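Local atomic coordinates of binding domain (Hc) of Paraclostridial Mosquitocidal Protein 1 (Paraclostridium bifermentans, PDB entry 6HOX), a protein that targets host nerve cells as the receptor-binding domain of a botulinum-like neurotoxin that acts specifically on Anopheles mosquitoes. Residues 25-30 and 222-227; 90-95 and 166-171. All coordinates share one frame; numbering follows the deposited sequence.

Contact 1. Residues 25-30 and 222-227; sequences LVFSLG and DQFNIY
Leu25 lays its CD1 methyl over one face of the Tyr227 ring, 3.9 Å from the ring centroid, so that the CH-pi contact falls toward the rim near CE2. CG stands anti to the backbone N (chi1 -179°), and beyond it the CD1 branch leans toward the partner strand, where it also meets Asn225 CB at 3.6 Å. Beside this pair Ser28 OG approaches the side-chain amide of Asn225, all four residues lying on one face of the sheet. The opposite face is apolar: Phe27, Leu29, Phe224 and Ile226 pack there, with Phe27 CD2 4.0 Å from Ile226 CD1. The side chains of Phe27 and Phe224 cross obliquely, Phe27 CE2 to Phe224 CD1 at 4.2 Å.

Antiparallel pairing of this kind builds the jelly-roll sheets of the N-terminal receptor-binding subdomain, a concanavalin-like fold, and here its first strand is joined to its last long one. The pairing is interrupted twice. Val26 and Phe27 both face Ile226 in a classic beta bulge: Ile226 O accepts a nearly straight bond from Val26 N (2.8 Å) and a weak one from Phe27 N. At the other end Gln223 and Phe224 both face Leu29, a G1 bulge in which Gln223 takes a positive phi. At this bulge Leu29 N binds Phe224 O at 2.8 Å from above the carbonyl plane, whereas the longer return bond from Phe224 N, 3.2 Å, meets Leu29 O on an in-plane lone pair. Phe207 meets Phe224 edge-to-face, and strand 35-38 pairs with the other edge of strand 25-32, where Gly30 bonds to Lys37.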
ATOM      1  N   LEU A  25     -18.833 -16.020   2.974  1.00 33.32           N
ATOM      2  CA  LEU A  25     -18.600 -15.131   1.840  1.00 33.34           C
ATOM      3  C   LEU A  25     -19.735 -15.289   0.823  1.00 33.63           C
ATOM      4  O   LEU A  25     -19.915 -16.365   0.288  1.00 34.68           O
ATOM      5  CB  LEU A  25     -17.260 -15.497   1.199  1.00 32.79           C
ATOM      6  CG  LEU A  25     -16.861 -14.627   0.010  1.00 32.72           C
ATOM      7  CD1 LEU A  25     -16.401 -13.257   0.493  1.00 29.52           C
ATOM      8  CD2 LEU A  25     -15.778 -15.304  -0.822  1.00 33.00           C
ATOM      9  N   VAL A  26     -20.455 -14.206   0.521  1.00 32.57           N
ATOM     10  CA  VAL A  26     -21.589 -14.310  -0.396  1.00 33.65           C
ATOM     11  C   VAL A  26     -21.291 -13.584  -1.715  1.00 31.45           C
ATOM     12  O   VAL A  26     -22.003 -13.766  -2.684  1.00 29.49           O
ATOM     13  CB  VAL A  26     -22.902 -13.824   0.247  1.00 33.37           C
ATOM     14  CG1 VAL A  26     -23.260 -14.654   1.471  1.00 34.06           C
ATOM     15  CG2 VAL A  26     -22.896 -12.340   0.573  1.00 32.72           C
ATOM     16  N   PHE A  27     -20.220 -12.786  -1.748  1.00 30.42           N
ATOM     17  CA  PHE A  27     -19.860 -12.006  -2.921  1.00 27.82           C
ATOM     18  C   PHE A  27     -18.384 -11.623  -2.832  1.00 28.06           C
ATOM     19  O   PHE A  27     -17.943 -11.183  -1.793  1.00 25.92           O
ATOM     20  CB  PHE A  27     -20.711 -10.737  -2.999  1.00 26.90           C
ATOM     21  CG  PHE A  27     -20.421  -9.863  -4.189  1.00 26.58           C
ATOM     22  CD1 PHE A  27     -20.887 -10.205  -5.448  1.00 27.34           C
ATOM     23  CD2 PHE A  27     -19.664  -8.702  -4.058  1.00 27.76           C
ATOM     24  CE1 PHE A  27     -20.608  -9.403  -6.543  1.00 27.52           C
ATOM     25  CE2 PHE A  27     -19.399  -7.886  -5.152  1.00 26.96           C
ATOM     26  CZ  PHE A  27     -19.862  -8.243  -6.394  1.00 29.45           C
ATOM     27  N   SER A  28     -17.657 -11.748  -3.945  1.00 28.00           N
ATOM     28  CA  SER A  28     -16.257 -11.344  -3.991  1.00 26.00           C
ATOM     29  C   SER A  28     -15.908 -10.849  -5.394  1.00 26.97           C
ATOM     30  O   SER A  28     -15.795 -11.640  -6.330  1.00 27.20           O
ATOM     31  CB  SER A  28     -15.349 -12.458  -3.568  1.00 25.54           C
ATOM     32  OG  SER A  28     -13.997 -12.049  -3.657  1.00 27.05           O
ATOM     33  N   LEU A  29     -15.681  -9.538  -5.513  1.00 26.01           N
ATOM     34  CA  LEU A  29     -15.465  -8.922  -6.800  1.00 25.51           C
ATOM     35  C   LEU A  29     -13.960  -8.859  -7.067  1.00 27.22           C
ATOM     36  O   LEU A  29     -13.210  -8.273  -6.276  1.00 27.41           O
ATOM     37  CB  LEU A  29     -16.066  -7.515  -6.793  1.00 24.02           C
ATOM     38  CG  LEU A  29     -15.880  -6.704  -8.066  1.00 23.81           C
ATOM     39  CD1 LEU A  29     -16.682  -7.287  -9.212  1.00 24.83           C
ATOM     40  CD2 LEU A  29     -16.265  -5.254  -7.831  1.00 25.23           C
ATOM     41  N   GLY A  30     -13.550  -9.437  -8.199  1.00 27.49           N
ATOM     42  CA  GLY A  30     -12.155  -9.440  -8.591  1.00 28.60           C
ATOM     43  C   GLY A  30     -11.997  -9.806 -10.049  1.00 29.54           C
ATOM     44  O   GLY A  30     -12.980  -9.824 -10.814  1.00 30.69           O
ATOM     45  N   ASP A 222      -9.977  -4.101  -5.417  1.00 22.64           N
ATOM     46  CA  ASP A 222      -9.791  -5.533  -5.527  1.00 23.45           C
ATOM     47  C   ASP A 222     -10.375  -6.256  -4.304  1.00 23.36           C
ATOM     48  O   ASP A 222     -10.344  -5.766  -3.186  1.00 23.61           O
ATOM     49  CB  ASP A 222      -8.316  -5.880  -5.764  1.00 25.24           C
ATOM     50  CG  ASP A 222      -8.118  -7.302  -6.288  1.00 28.60           C
ATOM     51  OD1 ASP A 222      -9.044  -7.799  -6.980  1.00 28.45           O
ATOM     52  OD2 ASP A 222      -7.065  -7.913  -5.984  1.00 26.70           O
ATOM     53  N   GLN A 223     -10.884  -7.467  -4.541  1.00 24.69           N
ATOM     54  CA  GLN A 223     -11.425  -8.335  -3.497  1.00 25.64           C
ATOM     55  C   GLN A 223     -12.479  -7.560  -2.684  1.00 25.38           C
ATOM     56  O   GLN A 223     -12.413  -7.518  -1.443  1.00 24.93           O
ATOM     57  CB  GLN A 223     -10.315  -8.883  -2.596  1.00 26.24           C
ATOM     58  CG  GLN A 223      -9.191  -9.605  -3.345  1.00 30.96           C
ATOM     59  CD  GLN A 223      -9.692 -10.842  -4.053  1.00 32.80           C
ATOM     60  OE1 GLN A 223      -9.613 -10.969  -5.272  1.00 44.12           O
ATOM     61  NE2 GLN A 223     -10.269 -11.748  -3.293  1.00 32.26           N
ATOM     62  N   PHE A 224     -13.449  -6.952  -3.379  1.00 22.49           N
ATOM     63  CA  PHE A 224     -14.571  -6.363  -2.696  1.00 23.56           C
ATOM     64  C   PHE A 224     -15.526  -7.496  -2.324  1.00 25.00           C
ATOM     65  O   PHE A 224     -16.193  -8.095  -3.188  1.00 25.16           O
ATOM     66  CB  PHE A 224     -15.244  -5.266  -3.514  1.00 24.66           C
ATOM     67  CG  PHE A 224     -16.334  -4.532  -2.775  1.00 24.32           C
ATOM     68  CD1 PHE A 224     -17.584  -5.103  -2.589  1.00 24.75           C
ATOM     69  CD2 PHE A 224     -16.107  -3.255  -2.276  1.00 25.28           C
ATOM     70  CE1 PHE A 224     -18.593  -4.406  -1.935  1.00 25.28           C
ATOM     71  CE2 PHE A 224     -17.110  -2.561  -1.617  1.00 24.77           C
ATOM     72  CZ  PHE A 224     -18.347  -3.141  -1.442  1.00 25.69           C
ATOM     73  N   ASN A 225     -15.520  -7.817  -1.033  1.00 23.44           N
ATOM     74  CA  ASN A 225     -16.147  -8.976  -0.501  1.00 25.51           C
ATOM     75  C   ASN A 225     -17.300  -8.548   0.402  1.00 23.84           C
ATOM     76  O   ASN A 225     -17.176  -7.560   1.123  1.00 24.85           O
ATOM     77  CB  ASN A 225     -15.167  -9.841   0.290  1.00 25.20           C
ATOM     78  CG  ASN A 225     -14.067 -10.418  -0.567  1.00 26.39           C
ATOM     79  OD1 ASN A 225     -14.085 -10.270  -1.789  1.00 26.59           O
ATOM     80  ND2 ASN A 225     -13.094 -11.042   0.083  1.00 27.51           N
ATOM     81  N   ILE A 226     -18.406  -9.296   0.325  1.00 25.80           N
ATOM     82  CA  ILE A 226     -19.517  -9.215   1.295  1.00 24.54           C
ATOM     83  C   ILE A 226     -19.639 -10.567   1.999  1.00 26.33           C
ATOM     84  O   ILE A 226     -19.639 -11.622   1.360  1.00 26.54           O
ATOM     85  CB  ILE A 226     -20.845  -8.815   0.624  1.00 25.33           C
ATOM     86  CG1 ILE A 226     -20.716  -7.498  -0.146  1.00 25.44           C
ATOM     87  CG2 ILE A 226     -21.944  -8.769   1.683  1.00 25.69           C
ATOM     88  CD1 ILE A 226     -21.861  -7.202  -1.078  1.00 27.10           C
ATOM     89  N   TYR A 227     -19.724 -10.509   3.326  1.00 27.66           N
ATOM     90  CA  TYR A 227     -19.890 -11.656   4.181  1.00 28.70           C
ATOM     91  C   TYR A 227     -21.212 -11.483   4.924  1.00 29.66           C
ATOM     92  O   TYR A 227     -21.564 -10.348   5.288  1.00 25.26           O
ATOM     93  CB  TYR A 227     -18.773 -11.789   5.220  1.00 28.49           C
ATOM     94  CG  TYR A 227     -17.375 -11.862   4.668  1.00 29.18           C
ATOM     95  CD1 TYR A 227     -16.700 -10.716   4.263  1.00 31.53           C
ATOM     96  CD2 TYR A 227     -16.707 -13.070   4.571  1.00 28.83           C
ATOM     97  CE1 TYR A 227     -15.410 -10.777   3.747  1.00 31.06           C
ATOM     98  CE2 TYR A 227     -15.415 -13.148   4.072  1.00 29.98           C
ATOM     99  CZ  TYR A 227     -14.772 -12.000   3.646  1.00 29.27           C
ATOM    100  OH  TYR A 227     -13.516 -12.079   3.143  1.00 31.98           O
TER

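Contact 2. Residues 90-95 and 166-171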
ATOM      1  N   THR A  90     -20.454  -8.005   6.781  1.00 25.86           N
ATOM      2  CA  THR A  90     -19.146  -7.415   6.653  1.00 25.72           C
ATOM      3  C   THR A  90     -18.881  -7.103   5.175  1.00 26.03           C
ATOM      4  O   THR A  90     -19.239  -7.888   4.283  1.00 24.90           O
ATOM      5  CB  THR A  90     -18.068  -8.339   7.233  1.00 25.02           C
ATOM      6  OG1 THR A  90     -18.397  -8.504   8.613  1.00 25.16           O
ATOM      7  CG2 THR A  90     -16.663  -7.790   7.090  1.00 25.16           C
ATOM      8  N   ILE A  91     -18.315  -5.915   4.949  1.00 24.32           N
ATOM      9  CA  ILE A  91     -17.766  -5.500   3.696  1.00 24.06           C
ATOM     10  C   ILE A  91     -16.248  -5.362   3.889  1.00 23.67           C
ATOM     11  O   ILE A  91     -15.811  -4.692   4.822  1.00 23.61           O
ATOM     12  CB  ILE A  91     -18.424  -4.185   3.223  1.00 24.47           C
ATOM     13  CG1 ILE A  91     -19.888  -4.399   2.825  1.00 25.04           C
ATOM     14  CG2 ILE A  91     -17.629  -3.553   2.082  1.00 26.14           C
ATOM     15  CD1 ILE A  91     -20.644  -3.126   2.491  1.00 24.42           C
ATOM     16  N   SER A  92     -15.468  -5.984   2.999  1.00 22.00           N
ATOM     17  CA  SER A  92     -14.003  -5.795   2.937  1.00 22.40           C
ATOM     18  C   SER A  92     -13.559  -5.536   1.492  1.00 22.48           C
ATOM     19  O   SER A  92     -14.232  -5.917   0.540  1.00 24.10           O
ATOM     20  CB  SER A  92     -13.246  -6.944   3.567  1.00 21.52           C
ATOM     21  OG  SER A  92     -13.324  -8.147   2.814  1.00 22.75           O
ATOM     22  N   PHE A  93     -12.436  -4.830   1.343  1.00 21.55           N
ATOM     23  CA  PHE A  93     -11.883  -4.551   0.024  1.00 20.65           C
ATOM     24  C   PHE A  93     -10.480  -3.951   0.138  1.00 21.03           C
ATOM     25  O   PHE A  93     -10.115  -3.233   1.130  1.00 20.27           O
ATOM     26  CB  PHE A  93     -12.788  -3.596  -0.769  1.00 21.14           C
ATOM     27  CG  PHE A  93     -13.087  -2.270  -0.112  1.00 20.97           C
ATOM     28  CD1 PHE A  93     -14.139  -2.142   0.782  1.00 22.65           C
ATOM     29  CD2 PHE A  93     -12.350  -1.143  -0.417  1.00 22.12           C
ATOM     30  CE1 PHE A  93     -14.418  -0.933   1.392  1.00 22.25           C
ATOM     31  CE2 PHE A  93     -12.653   0.077   0.162  1.00 24.32           C
ATOM     32  CZ  PHE A  93     -13.675   0.177   1.079  1.00 23.64           C
ATOM     33  N   TRP A  94      -9.695  -4.237  -0.908  1.00 21.38           N
ATOM     34  CA  TRP A  94      -8.446  -3.553  -1.165  1.00 21.24           C
ATOM     35  C   TRP A  94      -8.750  -2.340  -2.034  1.00 22.50           C
ATOM     36  O   TRP A  94      -9.480  -2.468  -3.025  1.00 22.84           O
ATOM     37  CB  TRP A  94      -7.459  -4.486  -1.859  1.00 22.09           C
ATOM     38  CG  TRP A  94      -6.794  -5.454  -0.936  1.00 22.41           C
ATOM     39  CD1 TRP A  94      -7.077  -6.779  -0.776  1.00 23.10           C
ATOM     40  CD2 TRP A  94      -5.708  -5.163  -0.039  1.00 23.48           C
ATOM     41  NE1 TRP A  94      -6.231  -7.338   0.143  1.00 22.47           N
ATOM     42  CE2 TRP A  94      -5.373  -6.374   0.606  1.00 23.57           C
ATOM     43  CE3 TRP A  94      -4.970  -4.008   0.260  1.00 23.12           C
ATOM     44  CZ2 TRP A  94      -4.357  -6.444   1.557  1.00 23.54           C
ATOM     45  CZ3 TRP A  94      -3.947  -4.089   1.183  1.00 22.08           C
ATOM     46  CH2 TRP A  94      -3.648  -5.293   1.817  1.00 23.05           C
ATOM     47  N   ILE A  95      -8.176  -1.195  -1.660  1.00 22.11           N
ATOM     48  CA  ILE A  95      -8.329   0.036  -2.390  1.00 23.18           C
ATOM     49  C   ILE A  95      -6.965   0.710  -2.544  1.00 22.87           C
ATOM     50  O   ILE A  95      -6.125   0.691  -1.633  1.00 22.83           O
ATOM     51  CB  ILE A  95      -9.357   0.966  -1.714  1.00 23.61           C
ATOM     52  CG1 ILE A  95      -9.885   1.998  -2.714  1.00 25.92           C
ATOM     53  CG2 ILE A  95      -8.799   1.615  -0.459  1.00 23.13           C
ATOM     54  CD1 ILE A  95     -10.989   2.885  -2.156  1.00 27.77           C
ATOM     55  N   TRP A 166      -1.694   0.711  -1.384  1.00 21.69           N
ATOM     56  CA  TRP A 166      -2.775  -0.292  -1.179  1.00 21.17           C
ATOM     57  C   TRP A 166      -3.176  -0.361   0.300  1.00 20.65           C
ATOM     58  O   TRP A 166      -2.333  -0.639   1.150  1.00 21.19           O
ATOM     59  CB  TRP A 166      -2.337  -1.672  -1.676  1.00 20.29           C
ATOM     60  CG  TRP A 166      -2.456  -1.843  -3.160  1.00 21.45           C
ATOM     61  CD1 TRP A 166      -1.453  -1.851  -4.085  1.00 21.12           C
ATOM     62  CD2 TRP A 166      -3.676  -2.075  -3.887  1.00 20.94           C
ATOM     63  NE1 TRP A 166      -1.967  -2.069  -5.334  1.00 21.64           N
ATOM     64  CE2 TRP A 166      -3.327  -2.217  -5.243  1.00 21.02           C
ATOM     65  CE3 TRP A 166      -5.022  -2.190  -3.519  1.00 21.49           C
ATOM     66  CZ2 TRP A 166      -4.277  -2.445  -6.235  1.00 21.71           C
ATOM     67  CZ3 TRP A 166      -5.964  -2.420  -4.502  1.00 21.63           C
ATOM     68  CH2 TRP A 166      -5.595  -2.541  -5.843  1.00 21.77           C
ATOM     69  N   ARG A 167      -4.463  -0.129   0.573  1.00 19.77           N
ATOM     70  CA  ARG A 167      -5.049  -0.201   1.907  1.00 21.22           C
ATOM     71  C   ARG A 167      -6.173  -1.244   1.912  1.00 21.51           C
ATOM     72  O   ARG A 167      -6.963  -1.322   0.968  1.00 22.54           O
ATOM     73  CB  ARG A 167      -5.687   1.129   2.322  1.00 22.76           C
ATOM     74  CG  ARG A 167      -4.769   2.340   2.280  1.00 23.72           C
ATOM     75  CD  ARG A 167      -3.552   2.223   3.172  1.00 24.03           C
ATOM     76  NE  ARG A 167      -2.909   3.524   3.288  1.00 24.90           N
ATOM     77  CZ  ARG A 167      -1.631   3.753   3.594  1.00 26.09           C
ATOM     78  NH1 ARG A 167      -0.793   2.764   3.881  1.00 23.52           N
ATOM     79  NH2 ARG A 167      -1.214   5.011   3.606  1.00 26.03           N
ATOM     80  N   HIS A 168      -6.259  -2.011   2.998  1.00 22.19           N
ATOM     81  CA  HIS A 168      -7.310  -2.981   3.151  1.00 23.07           C
ATOM     82  C   HIS A 168      -8.324  -2.399   4.115  1.00 21.42           C
ATOM     83  O   HIS A 168      -7.955  -2.015   5.228  1.00 21.08           O
ATOM     84  CB  HIS A 168      -6.809  -4.335   3.656  1.00 23.11           C
ATOM     85  CG  HIS A 168      -7.896  -5.353   3.634  1.00 23.12           C
ATOM     86  ND1 HIS A 168      -8.631  -5.664   4.750  1.00 23.59           N
ATOM     87  CD2 HIS A 168      -8.424  -6.075   2.624  1.00 23.57           C
ATOM     88  CE1 HIS A 168      -9.556  -6.551   4.435  1.00 23.17           C
ATOM     89  NE2 HIS A 168      -9.471  -6.797   3.133  1.00 23.66           N
ATOM     90  N   ILE A 169      -9.577  -2.336   3.665  1.00 21.18           N
ATOM     91  CA  ILE A 169     -10.662  -1.744   4.459  1.00 21.45           C
ATOM     92  C   ILE A 169     -11.619  -2.860   4.847  1.00 21.18           C
ATOM     93  O   ILE A 169     -11.968  -3.689   3.983  1.00 20.45           O
ATOM     94  CB  ILE A 169     -11.400  -0.651   3.670  1.00 23.88           C
ATOM     95  CG1 ILE A 169     -10.428   0.350   3.040  1.00 24.48           C
ATOM     96  CG2 ILE A 169     -12.432   0.041   4.553  1.00 23.29           C
ATOM     97  CD1 ILE A 169      -9.570   1.074   4.050  1.00 26.80           C
ATOM     98  N   THR A 170     -12.028  -2.865   6.122  1.00 21.00           N
ATOM     99  CA  THR A 170     -13.054  -3.756   6.601  1.00 22.47           C
ATOM    100  C   THR A 170     -14.095  -2.925   7.361  1.00 23.39           C
ATOM    101  O   THR A 170     -13.742  -2.096   8.185  1.00 22.92           O
ATOM    102  CB  THR A 170     -12.504  -4.888   7.489  1.00 22.48           C
ATOM    103  OG1 THR A 170     -11.399  -5.559   6.881  1.00 21.41           O
ATOM    104  CG2 THR A 170     -13.562  -5.925   7.828  1.00 22.76           C
ATOM    105  N   ILE A 171     -15.376  -3.188   7.075  1.00 22.64           N
ATOM    106  CA  ILE A 171     -16.520  -2.560   7.754  1.00 24.29           C
ATOM    107  C   ILE A 171     -17.433  -3.702   8.229  1.00 24.56           C
ATOM    108  O   ILE A 171     -17.893  -4.497   7.417  1.00 25.52           O
ATOM    109  CB  ILE A 171     -17.259  -1.596   6.794  1.00 24.66           C
ATOM    110  CG1 ILE A 171     -16.363  -0.463   6.297  1.00 23.99           C
ATOM    111  CG2 ILE A 171     -18.540  -1.032   7.392  1.00 25.11           C
ATOM    112  CD1 ILE A 171     -16.855   0.126   5.011  1.00 25.12           C
TER
HETATM  113  O   HOH W   1     -11.136  -8.150   1.015  1.00 20.63           O
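His168 has CG anti to its backbone N (chi1 -173°) and Trp94 has CG anti to its carbonyl carbon (chi1 -78°); these put the two CG atoms in place, and the side chains cross at about a right angle. They occupy a non-hydrogen-bonded pair of an antiparallel ladder in the jelly-roll of the N-terminal receptor-binding subdomain. His168 CB sits almost directly above the centre of the six-membered ring of Trp94, 3.6 Å from its centroid, while the imidazole turns its edge to the five-membered ring, planes at 65°. Tyr243 adds an edge-to-face contact to Trp94, and Arg58 a cation-pi one.

On the other face Phe93 and Ile169 lie side by side, pointing the same way. Ile169 CB lies over one face of the Phe93 ring, 3.5 Å from CZ of Phe93. Six backbone bonds hold the regular register; Ile169 N to Phe93 O, at 2.7 Å, is almost straight. Arg167 fans out to the carbonyls of Phe156, Ile157 and Tyr160. A water in the plane of the imidazole bridges His168 NE2, 3.0 Å away, and Ser92 OG, 2.8 Å away.

Overall arrangement
Both contacts belong to one antiparallel sheet: strands 218-227 and 89-96 are neighbours in it, so contact 2 continues contact 1 across the sheet, the centres about 10 Å apart. Asn225 N to Ser92 O and Asp222 O to Trp94 N, each 2.8 Å, probably hydrogen-bond the two ladders together. In sequence, contact 2 is nested within the loop closed by contact 1. Both are buried, although Leu25 and Gln223 of contact 1 are partly exposed, and contact 2 lies nearer the chain centre. The chemistry differs too: contact 1 is bulged, with aliphatic and phenyl groups on one face, whereas contact 2 is an unbroken ladder that adds a Trp-His edge-to-face pair and a bridging water. The Trp166 indole NE1 bonds to Glu255.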